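Local coordinates for putative nucleolar GTP-binding protein 1 (Plasmodium falciparum, PDB 2QU8) that binds guanosine-5'-diphosphate in a GTPase fold and is probably a nucleolar GTPase, although its cellular function is not established, at residues S35-V40 and K127-L132; V111-I116 and S144-F149. One frame throughout, in Å; residues are numbered along the deposited sequence.

Interaction 1: residues S35-V40 and K127-L132; sequences SGAPNV and KEQINL. With GDP (guanosine-5'-diphosphate), chain B.
A buried, largely apolar contact, bridged by one water and without a direct hydrogen bond, sets the nucleotide-binding loop 35-40 against one side of helix segment 127-132. Leu-132 reaches the loop with a single methyl: CD2 lies 3.9 Å from CB of Ala-37 and 3.5 Å from N of Ala-37. The leucine's CG is anti to its own backbone N (chi1 171°), which carries the branch out from the helix to the loop backbone. One turn earlier, the extended Gln-129 slides past Val-40 in the opposite direction, bringing OE1 to 3.4 Å from CG1 of Val-40. The same OE1 accepts hydrogen bonds from the water and from the backbone N of Asp-117. The water in turn accepts from N of Ala-37 at 2.8 Å, satisfying an amide beside which Leu-132 offers only carbon. Beyond Ala-37 a type II turn runs to Val-40 and presents backbone amides to the nucleotide: N of Asn-39 donates to O1B of GDP (3.0 Å), while Val-40 N makes a weaker bond to O2B. Lys-42, which also binds GDP, bonds to the carbonyls of Gly-36 and Ala-37, consistent with a P-loop (Walker A). The loop joins strand 30-35 to helix 42-49, with Val-40 and Gln-129 both touching strand 110-117, while Ile-130 of helix 126-137 packs on helix 162-174.

Interaction 2: residues V111-I116 and S144-F149; sequences VILFII and SIVIGF
The ring of Phe-149 runs alongside Ile-116, whose CD1 meets CE2 of Phe-149 obliquely at 3.9 Å; the ring of Phe-114, on the same side of the sheet, has CG1 of Ile-116 in plane at its edge. Outside the two strands, each ring has an edge-to-face partner, Phe-133 for Phe-114 and Phe-181 for Phe-149. Ile-116 also links neighbouring positions, since its CD1 passes obliquely over to CG2 of Ile-147 at 3.8 Å. With CG1 beside the backbone N (chi1 -63°) and the chain extended beyond it, that terminal methyl reaches both Ile-147 and Phe-149. Farther back along this face, Ile-112 and Ile-145 lie side by side and point the same way. The opposite face carries Leu-113, whose CD1 sits 3.8 Å from CG1 of Val-146 and also lies against the backbone N of Gly-148, a residue with no side chain on that face. The backbones are parallel, paired from Ile-112 with Ile-145 to Ile-116 with Phe-149, and joined by five hydrogen bonds. Gly-148 is used twice: its N donates to O of Phe-114 (2.8 Å), and its O accepts from N of Ile-116 (2.7 Å, N-H...O angle 167°). Helix 126-137 packs on the face bearing Phe-114, Ile-116 and Ile-147, and connects the two strands. This is a beta-alpha-beta crossover, as in P-loop GTPase domains, and it lies in the mainly parallel sheet between strands 30-35 and 179-183.

From the N terminus, strand 30-35 leads into the loop of interaction 1, and the chain then travels through helix 42-49, strands 54-57, 66-73 and 76-82, and helix 96-106 to strand 110-117, the first half of interaction 2. Helix 126-137 follows and closes interaction 1 by returning to the loop; strand 145-150 then closes interaction 2 beside 110-117. The segments alternate along the chain, so the two closures cross rather than nest. They also touch directly: Ser-35 pairs through its backbone with Leu-113 and Ile-115, and Gln-129 packs on Ile-116. Together they tie the GDP-binding loop, the adjacent strands 110-117 and 145-150 and the crossover helix into one unit.

Interaction 1: residues S35-V40 and K127-L132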
ATOM      1  N   SER A  35      -1.041   2.788   2.794  1.00 22.72           N
ATOM      2  CA  SER A  35      -1.796   2.427   3.989  1.00 23.29           C
ATOM      3  C   SER A  35      -0.830   2.154   5.146  1.00 23.07           C
ATOM      4  O   SER A  35       0.354   1.903   4.929  1.00 23.28           O
ATOM      5  CB  SER A  35      -2.678   1.211   3.690  1.00 23.55           C
ATOM      6  OG  SER A  35      -3.440   0.822   4.822  1.00 25.87           O
ATOM      7  N   GLY A  36      -1.335   2.211   6.373  1.00 23.10           N
ATOM      8  CA  GLY A  36      -0.498   2.089   7.555  1.00 22.96           C
ATOM      9  C   GLY A  36      -0.916   3.070   8.629  1.00 22.86           C
ATOM     10  O   GLY A  36      -1.580   4.069   8.337  1.00 23.12           O
ATOM     11  N   ALA A  37      -0.523   2.789   9.869  1.00 22.75           N
ATOM     12  CA  ALA A  37      -0.899   3.608  11.027  1.00 22.47           C
ATOM     13  C   ALA A  37      -0.438   5.062  10.893  1.00 22.53           C
ATOM     14  O   ALA A  37       0.438   5.362  10.075  1.00 21.88           O
ATOM     15  CB  ALA A  37      -0.359   2.992  12.302  1.00 22.88           C
ATOM     16  N   PRO A  38      -1.063   5.984  11.665  1.00 22.76           N
ATOM     17  CA  PRO A  38      -0.552   7.347  11.681  1.00 22.66           C
ATOM     18  C   PRO A  38       0.924   7.395  12.079  1.00 22.67           C
ATOM     19  O   PRO A  38       1.355   6.650  12.958  1.00 22.15           O
ATOM     20  CB  PRO A  38      -1.417   8.038  12.743  1.00 22.50           C
ATOM     21  CG  PRO A  38      -2.699   7.248  12.747  1.00 22.98           C
ATOM     22  CD  PRO A  38      -2.244   5.830  12.541  1.00 22.49           C
ATOM     23  N   ASN A  39       1.669   8.262  11.396  1.00 23.10           N
ATOM     24  CA  ASN A  39       3.071   8.585  11.700  1.00 24.18           C
ATOM     25  C   ASN A  39       4.092   7.495  11.367  1.00 23.41           C
ATOM     26  O   ASN A  39       5.196   7.476  11.916  1.00 23.86           O
ATOM     27  CB  ASN A  39       3.227   9.110  13.133  1.00 24.75           C
ATOM     28  CG  ASN A  39       2.402  10.365  13.368  1.00 27.76           C
ATOM     29  OD1 ASN A  39       1.426  10.343  14.110  1.00 32.71           O
ATOM     30  ND2 ASN A  39       2.764  11.446  12.695  1.00 30.15           N
ATOM     31  N   VAL A  40       3.729   6.620  10.439  1.00 22.79           N
ATOM     32  CA  VAL A  40       4.653   5.553  10.001  1.00 22.56           C
ATOM     33  C   VAL A  40       5.528   5.962   8.830  1.00 22.43           C
ATOM     34  O   VAL A  40       6.476   5.255   8.506  1.00 23.13           O
ATOM     35  CB  VAL A  40       3.933   4.216   9.677  1.00 22.08           C
ATOM     36  CG1 VAL A  40       3.223   3.695  10.903  1.00 21.89           C
ATOM     37  CG2 VAL A  40       2.982   4.366   8.470  1.00 21.13           C
ATOM     38  N   LYS A 127       3.159  -5.291  16.556  1.00 28.89           N
ATOM     39  CA  LYS A 127       1.985  -6.181  16.647  1.00 29.25           C
ATOM     40  C   LYS A 127       0.670  -5.440  16.441  1.00 28.97           C
ATOM     41  O   LYS A 127      -0.245  -5.959  15.787  1.00 29.23           O
ATOM     42  CB  LYS A 127       1.960  -6.930  17.991  1.00 29.12           C
ATOM     43  CG  LYS A 127       0.740  -7.839  18.188  1.00 29.63           C
ATOM     44  CD  LYS A 127       0.788  -8.571  19.528  1.00 31.23           C
ATOM     45  CE  LYS A 127      -0.377  -9.553  19.675  1.00 35.42           C
ATOM     46  NZ  LYS A 127      -0.406 -10.574  18.566  1.00 38.26           N
ATOM     47  N   GLU A 128       0.570  -4.238  17.008  1.00 28.40           N
ATOM     48  CA  GLU A 128      -0.618  -3.401  16.822  1.00 28.42           C
ATOM     49  C   GLU A 128      -0.737  -2.955  15.357  1.00 28.02           C
ATOM     50  O   GLU A 128      -1.839  -2.847  14.823  1.00 28.23           O
ATOM     51  CB  GLU A 128      -0.585  -2.186  17.758  1.00 28.26           C
ATOM     52  CG  GLU A 128      -0.781  -2.531  19.230  1.00 28.85           C
ATOM     53  CD  GLU A 128      -0.586  -1.341  20.159  1.00 29.30           C
ATOM     54  OE1 GLU A 128       0.418  -0.623  20.009  1.00 28.72           O
ATOM     55  OE2 GLU A 128      -1.441  -1.129  21.050  1.00 31.36           O
ATOM     56  N   GLN A 129       0.404  -2.712  14.715  1.00 27.81           N
ATOM     57  CA  GLN A 129       0.420  -2.340  13.295  1.00 27.54           C
ATOM     58  C   GLN A 129       0.067  -3.527  12.393  1.00 27.76           C
ATOM     59  O   GLN A 129      -0.594  -3.361  11.374  1.00 27.55           O
ATOM     60  CB  GLN A 129       1.764  -1.734  12.898  1.00 27.27           C
ATOM     61  CG  GLN A 129       2.066  -0.405  13.582  1.00 27.20           C
ATOM     62  CD  GLN A 129       3.441   0.124  13.242  1.00 26.95           C
ATOM     63  OE1 GLN A 129       3.684   0.572  12.120  1.00 27.37           O
ATOM     64  NE2 GLN A 129       4.349   0.087  14.215  1.00 26.65           N
ATOM     65  N   ILE A 130       0.509  -4.723  12.768  1.00 28.28           N
ATOM     66  CA  ILE A 130       0.122  -5.930  12.034  1.00 28.84           C
ATOM     67  C   ILE A 130      -1.376  -6.218  12.222  1.00 29.66           C
ATOM     68  O   ILE A 130      -2.082  -6.528  11.260  1.00 29.58           O
ATOM     69  CB  ILE A 130       1.006  -7.139  12.406  1.00 28.69           C
ATOM     70  CG1 ILE A 130       2.417  -6.954  11.822  1.00 28.58           C
ATOM     71  CG2 ILE A 130       0.395  -8.422  11.878  1.00 28.58           C
ATOM     72  CD1 ILE A 130       3.430  -8.055  12.199  1.00 28.33           C
ATOM     73  N   ASN A 131      -1.860  -6.101  13.456  1.00 30.68           N
ATOM     74  CA  ASN A 131      -3.295  -6.158  13.720  1.00 31.91           C
ATOM     75  C   ASN A 131      -4.095  -5.211  12.831  1.00 32.12           C
ATOM     76  O   ASN A 131      -5.144  -5.585  12.309  1.00 32.25           O
ATOM     77  CB  ASN A 131      -3.592  -5.876  15.192  1.00 32.38           C
ATOM     78  CG  ASN A 131      -3.244  -7.048  16.101  1.00 34.64           C
ATOM     79  OD1 ASN A 131      -2.606  -8.026  15.683  1.00 37.42           O
ATOM     80  ND2 ASN A 131      -3.651  -6.947  17.364  1.00 36.01           N
ATOM     81  N   LEU A 132      -3.606  -3.983  12.659  1.00 32.37           N
ATOM     82  CA  LEU A 132      -4.237  -3.035  11.739  1.00 32.64           C
ATOM     83  C   LEU A 132      -4.268  -3.589  10.312  1.00 32.97           C
ATOM     84  O   LEU A 132      -5.296  -3.503   9.637  1.00 32.55           O
ATOM     85  CB  LEU A 132      -3.532  -1.667  11.772  1.00 32.43           C
ATOM     86  CG  LEU A 132      -3.917  -0.615  10.721  1.00 32.56           C
ATOM     87  CD1 LEU A 132      -5.395  -0.268  10.771  1.00 32.71           C
ATOM     88  CD2 LEU A 132      -3.072   0.650  10.874  1.00 32.46           C
TER
HETATM   89  PB  GDP B 229       2.369   9.562   8.059  1.00 22.92           P
HETATM   90  O1B GDP B 229       1.472  10.205   9.104  1.00 21.35           O
HETATM   91  O2B GDP B 229       2.009   8.106   7.949  1.00 20.98           O
HETATM   92  O3B GDP B 229       2.075  10.252   6.764  1.00 23.39           O
HETATM   93  O3A GDP B 229       3.908   9.702   8.486  1.00 22.47           O
HETATM   94  PA  GDP B 229       4.832  11.002   8.202  1.00 22.99           P
HETATM   95  O1A GDP B 229       4.050  12.272   8.481  1.00 22.60           O
HETATM   96  O2A GDP B 229       5.354  10.990   6.798  1.00 23.61           O
HETATM   97  O5' GDP B 229       5.982  10.771   9.287  1.00 22.92           O
HETATM   98  C5' GDP B 229       5.683  10.895  10.686  1.00 24.53           C
HETATM   99  C4' GDP B 229       6.932  11.291  11.461  1.00 25.38           C
HETATM  100  O4' GDP B 229       7.965  10.329  11.214  1.00 25.70           O
HETATM  101  C3' GDP B 229       7.491  12.629  10.996  1.00 25.73           C
HETATM  102  O3' GDP B 229       8.038  13.320  12.118  1.00 25.70           O
HETATM  103  C2' GDP B 229       8.597  12.233  10.043  1.00 25.29           C
HETATM  104  O2' GDP B 229       9.577  13.260   9.896  1.00 25.68           O
HETATM  105  C1' GDP B 229       9.133  10.975  10.702  1.00 25.63           C
HETATM  106  N9  GDP B 229       9.774  10.015   9.784  1.00 25.52           N
HETATM  107  C8  GDP B 229       9.367   9.725   8.531  1.00 25.79           C
HETATM  108  N7  GDP B 229      10.165   8.779   7.978  1.00 25.73           N
HETATM  109  C5  GDP B 229      11.099   8.452   8.892  1.00 25.35           C
HETATM  110  C6  GDP B 229      12.242   7.511   8.956  1.00 25.38           C
HETATM  111  O6  GDP B 229      12.516   6.789   7.969  1.00 25.62           O
HETATM  112  N1  GDP B 229      12.972   7.472  10.086  1.00 25.57           N
HETATM  113  C2  GDP B 229      12.690   8.244  11.158  1.00 26.22           C
HETATM  114  N2  GDP B 229      13.470   8.140  12.265  1.00 25.98           N
HETATM  115  N3  GDP B 229      11.648   9.120  11.166  1.00 26.31           N
HETATM  116  C4  GDP B 229      10.831   9.263  10.086  1.00 25.23           C
HETATM  117  O   HOH W   1       1.275   0.630  10.155  1.00 24.23           O

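Interaction 2: residues V111-I116 and S144-F149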
ATOM      1  N   VAL A 111      -1.677  -1.224  -6.468  1.00 28.74           N
ATOM      2  CA  VAL A 111      -1.006  -2.132  -5.551  1.00 28.16           C
ATOM      3  C   VAL A 111      -0.971  -1.419  -4.192  1.00 27.58           C
ATOM      4  O   VAL A 111      -0.819  -0.201  -4.143  1.00 27.41           O
ATOM      5  CB  VAL A 111       0.434  -2.465  -6.048  1.00 27.90           C
ATOM      6  CG1 VAL A 111       1.270  -1.199  -6.229  1.00 28.42           C
ATOM      7  CG2 VAL A 111       1.138  -3.424  -5.112  1.00 28.64           C
ATOM      8  N   ILE A 112      -1.132  -2.161  -3.102  1.00 26.92           N
ATOM      9  CA  ILE A 112      -1.110  -1.553  -1.763  1.00 26.64           C
ATOM     10  C   ILE A 112       0.313  -1.496  -1.252  1.00 25.95           C
ATOM     11  O   ILE A 112       1.052  -2.477  -1.355  1.00 26.40           O
ATOM     12  CB  ILE A 112      -1.949  -2.355  -0.725  1.00 26.68           C
ATOM     13  CG1 ILE A 112      -3.294  -2.797  -1.312  1.00 26.95           C
ATOM     14  CG2 ILE A 112      -2.129  -1.560   0.603  1.00 27.02           C
ATOM     15  CD1 ILE A 112      -4.207  -1.663  -1.778  1.00 27.38           C
ATOM     16  N   LEU A 113       0.713  -0.343  -0.729  1.00 24.77           N
ATOM     17  CA  LEU A 113       1.921  -0.281   0.075  1.00 23.83           C
ATOM     18  C   LEU A 113       1.494  -0.011   1.515  1.00 23.55           C
ATOM     19  O   LEU A 113       1.122   1.114   1.853  1.00 23.19           O
ATOM     20  CB  LEU A 113       2.896   0.790  -0.433  1.00 23.67           C
ATOM     21  CG  LEU A 113       4.194   1.029   0.360  1.00 23.39           C
ATOM     22  CD1 LEU A 113       4.982  -0.256   0.641  1.00 22.34           C
ATOM     23  CD2 LEU A 113       5.072   2.030  -0.369  1.00 23.70           C
ATOM     24  N   PHE A 114       1.524  -1.060   2.334  1.00 23.21           N
ATOM     25  CA  PHE A 114       1.225  -0.969   3.760  1.00 22.94           C
ATOM     26  C   PHE A 114       2.529  -0.823   4.524  1.00 23.09           C
ATOM     27  O   PHE A 114       3.369  -1.734   4.540  1.00 22.89           O
ATOM     28  CB  PHE A 114       0.419  -2.180   4.280  1.00 22.75           C
ATOM     29  CG  PHE A 114      -0.070  -2.014   5.703  1.00 22.43           C
ATOM     30  CD1 PHE A 114      -1.334  -1.484   5.964  1.00 23.67           C
ATOM     31  CD2 PHE A 114       0.745  -2.351   6.781  1.00 23.16           C
ATOM     32  CE1 PHE A 114      -1.782  -1.312   7.279  1.00 22.83           C
ATOM     33  CE2 PHE A 114       0.308  -2.179   8.097  1.00 23.52           C
ATOM     34  CZ  PHE A 114      -0.956  -1.663   8.343  1.00 23.23           C
ATOM     35  N   ILE A 115       2.687   0.331   5.160  1.00 22.67           N
ATOM     36  CA  ILE A 115       3.918   0.657   5.845  1.00 22.86           C
ATOM     37  C   ILE A 115       3.809   0.386   7.342  1.00 23.40           C
ATOM     38  O   ILE A 115       2.867   0.838   8.003  1.00 22.94           O
ATOM     39  CB  ILE A 115       4.355   2.119   5.586  1.00 22.67           C
ATOM     40  CG1 ILE A 115       4.519   2.359   4.072  1.00 22.29           C
ATOM     41  CG2 ILE A 115       5.644   2.434   6.368  1.00 22.71           C
ATOM     42  CD1 ILE A 115       4.983   3.757   3.676  1.00 23.14           C
ATOM     43  N   ILE A 116       4.781  -0.378   7.841  1.00 23.50           N
ATOM     44  CA  ILE A 116       4.979  -0.619   9.258  1.00 24.01           C
ATOM     45  C   ILE A 116       6.243   0.120   9.687  1.00 24.66           C
ATOM     46  O   ILE A 116       7.323  -0.080   9.118  1.00 24.78           O
ATOM     47  CB  ILE A 116       5.125  -2.143   9.579  1.00 24.31           C
ATOM     48  CG1 ILE A 116       3.836  -2.905   9.229  1.00 23.91           C
ATOM     49  CG2 ILE A 116       5.517  -2.372  11.055  1.00 24.58           C
ATOM     50  CD1 ILE A 116       3.953  -4.430   9.303  1.00 23.77           C
ATOM     51  N   SER A 144      -2.327  -7.096  -5.145  1.00 40.54           N
ATOM     52  CA  SER A 144      -0.980  -7.233  -4.621  1.00 39.31           C
ATOM     53  C   SER A 144      -0.710  -6.244  -3.491  1.00 37.90           C
ATOM     54  O   SER A 144      -1.303  -5.166  -3.439  1.00 37.47           O
ATOM     55  CB  SER A 144       0.039  -7.039  -5.734  1.00 39.61           C
ATOM     56  OG  SER A 144       0.330  -8.281  -6.341  1.00 41.57           O
ATOM     57  N   ILE A 145       0.185  -6.636  -2.587  1.00 36.55           N
ATOM     58  CA  ILE A 145       0.559  -5.823  -1.434  1.00 34.83           C
ATOM     59  C   ILE A 145       2.064  -5.853  -1.251  1.00 34.21           C
ATOM     60  O   ILE A 145       2.686  -6.916  -1.321  1.00 34.45           O
ATOM     61  CB  ILE A 145      -0.127  -6.330  -0.120  1.00 35.00           C
ATOM     62  CG1 ILE A 145      -1.656  -6.339  -0.263  1.00 34.34           C
ATOM     63  CG2 ILE A 145       0.321  -5.489   1.102  1.00 33.31           C
ATOM     64  CD1 ILE A 145      -2.407  -7.128   0.810  1.00 34.48           C
ATOM     65  N   VAL A 146       2.658  -4.688  -1.036  1.00 32.90           N
ATOM     66  CA  VAL A 146       4.016  -4.630  -0.520  1.00 31.96           C
ATOM     67  C   VAL A 146       3.920  -4.228   0.951  1.00 31.50           C
ATOM     68  O   VAL A 146       3.222  -3.273   1.290  1.00 31.02           O
ATOM     69  CB  VAL A 146       4.910  -3.640  -1.311  1.00 31.82           C
ATOM     70  CG1 VAL A 146       6.309  -3.574  -0.720  1.00 31.14           C
ATOM     71  CG2 VAL A 146       4.979  -4.036  -2.784  1.00 32.26           C
ATOM     72  N   ILE A 147       4.593  -4.978   1.824  1.00 31.13           N
ATOM     73  CA  ILE A 147       4.718  -4.573   3.220  1.00 30.84           C
ATOM     74  C   ILE A 147       6.015  -3.802   3.336  1.00 30.68           C
ATOM     75  O   ILE A 147       7.096  -4.348   3.092  1.00 30.50           O
ATOM     76  CB  ILE A 147       4.739  -5.772   4.222  1.00 31.14           C
ATOM     77  CG1 ILE A 147       3.518  -6.687   4.052  1.00 31.51           C
ATOM     78  CG2 ILE A 147       4.862  -5.269   5.663  1.00 30.58           C
ATOM     79  CD1 ILE A 147       2.189  -6.096   4.464  1.00 32.13           C
ATOM     80  N   GLY A 148       5.904  -2.521   3.677  1.00 30.11           N
ATOM     81  CA  GLY A 148       7.074  -1.682   3.838  1.00 29.45           C
ATOM     82  C   GLY A 148       7.480  -1.602   5.292  1.00 29.24           C
ATOM     83  O   GLY A 148       6.678  -1.216   6.143  1.00 29.30           O
ATOM     84  N   PHE A 149       8.714  -1.990   5.587  1.00 28.88           N
ATOM     85  CA  PHE A 149       9.272  -1.797   6.921  1.00 28.98           C
ATOM     86  C   PHE A 149      10.090  -0.522   6.924  1.00 28.54           C
ATOM     87  O   PHE A 149      11.182  -0.465   6.361  1.00 28.64           O
ATOM     88  CB  PHE A 149      10.084  -3.012   7.369  1.00 29.52           C
ATOM     89  CG  PHE A 149       9.297  -4.274   7.346  1.00 30.95           C
ATOM     90  CD1 PHE A 149       9.491  -5.210   6.343  1.00 32.63           C
ATOM     91  CD2 PHE A 149       8.305  -4.503   8.295  1.00 31.05           C
ATOM     92  CE1 PHE A 149       8.732  -6.379   6.306  1.00 33.51           C
ATOM     93  CE2 PHE A 149       7.548  -5.666   8.265  1.00 31.80           C
ATOM     94  CZ  PHE A 149       7.762  -6.601   7.267  1.00 31.40           C
TER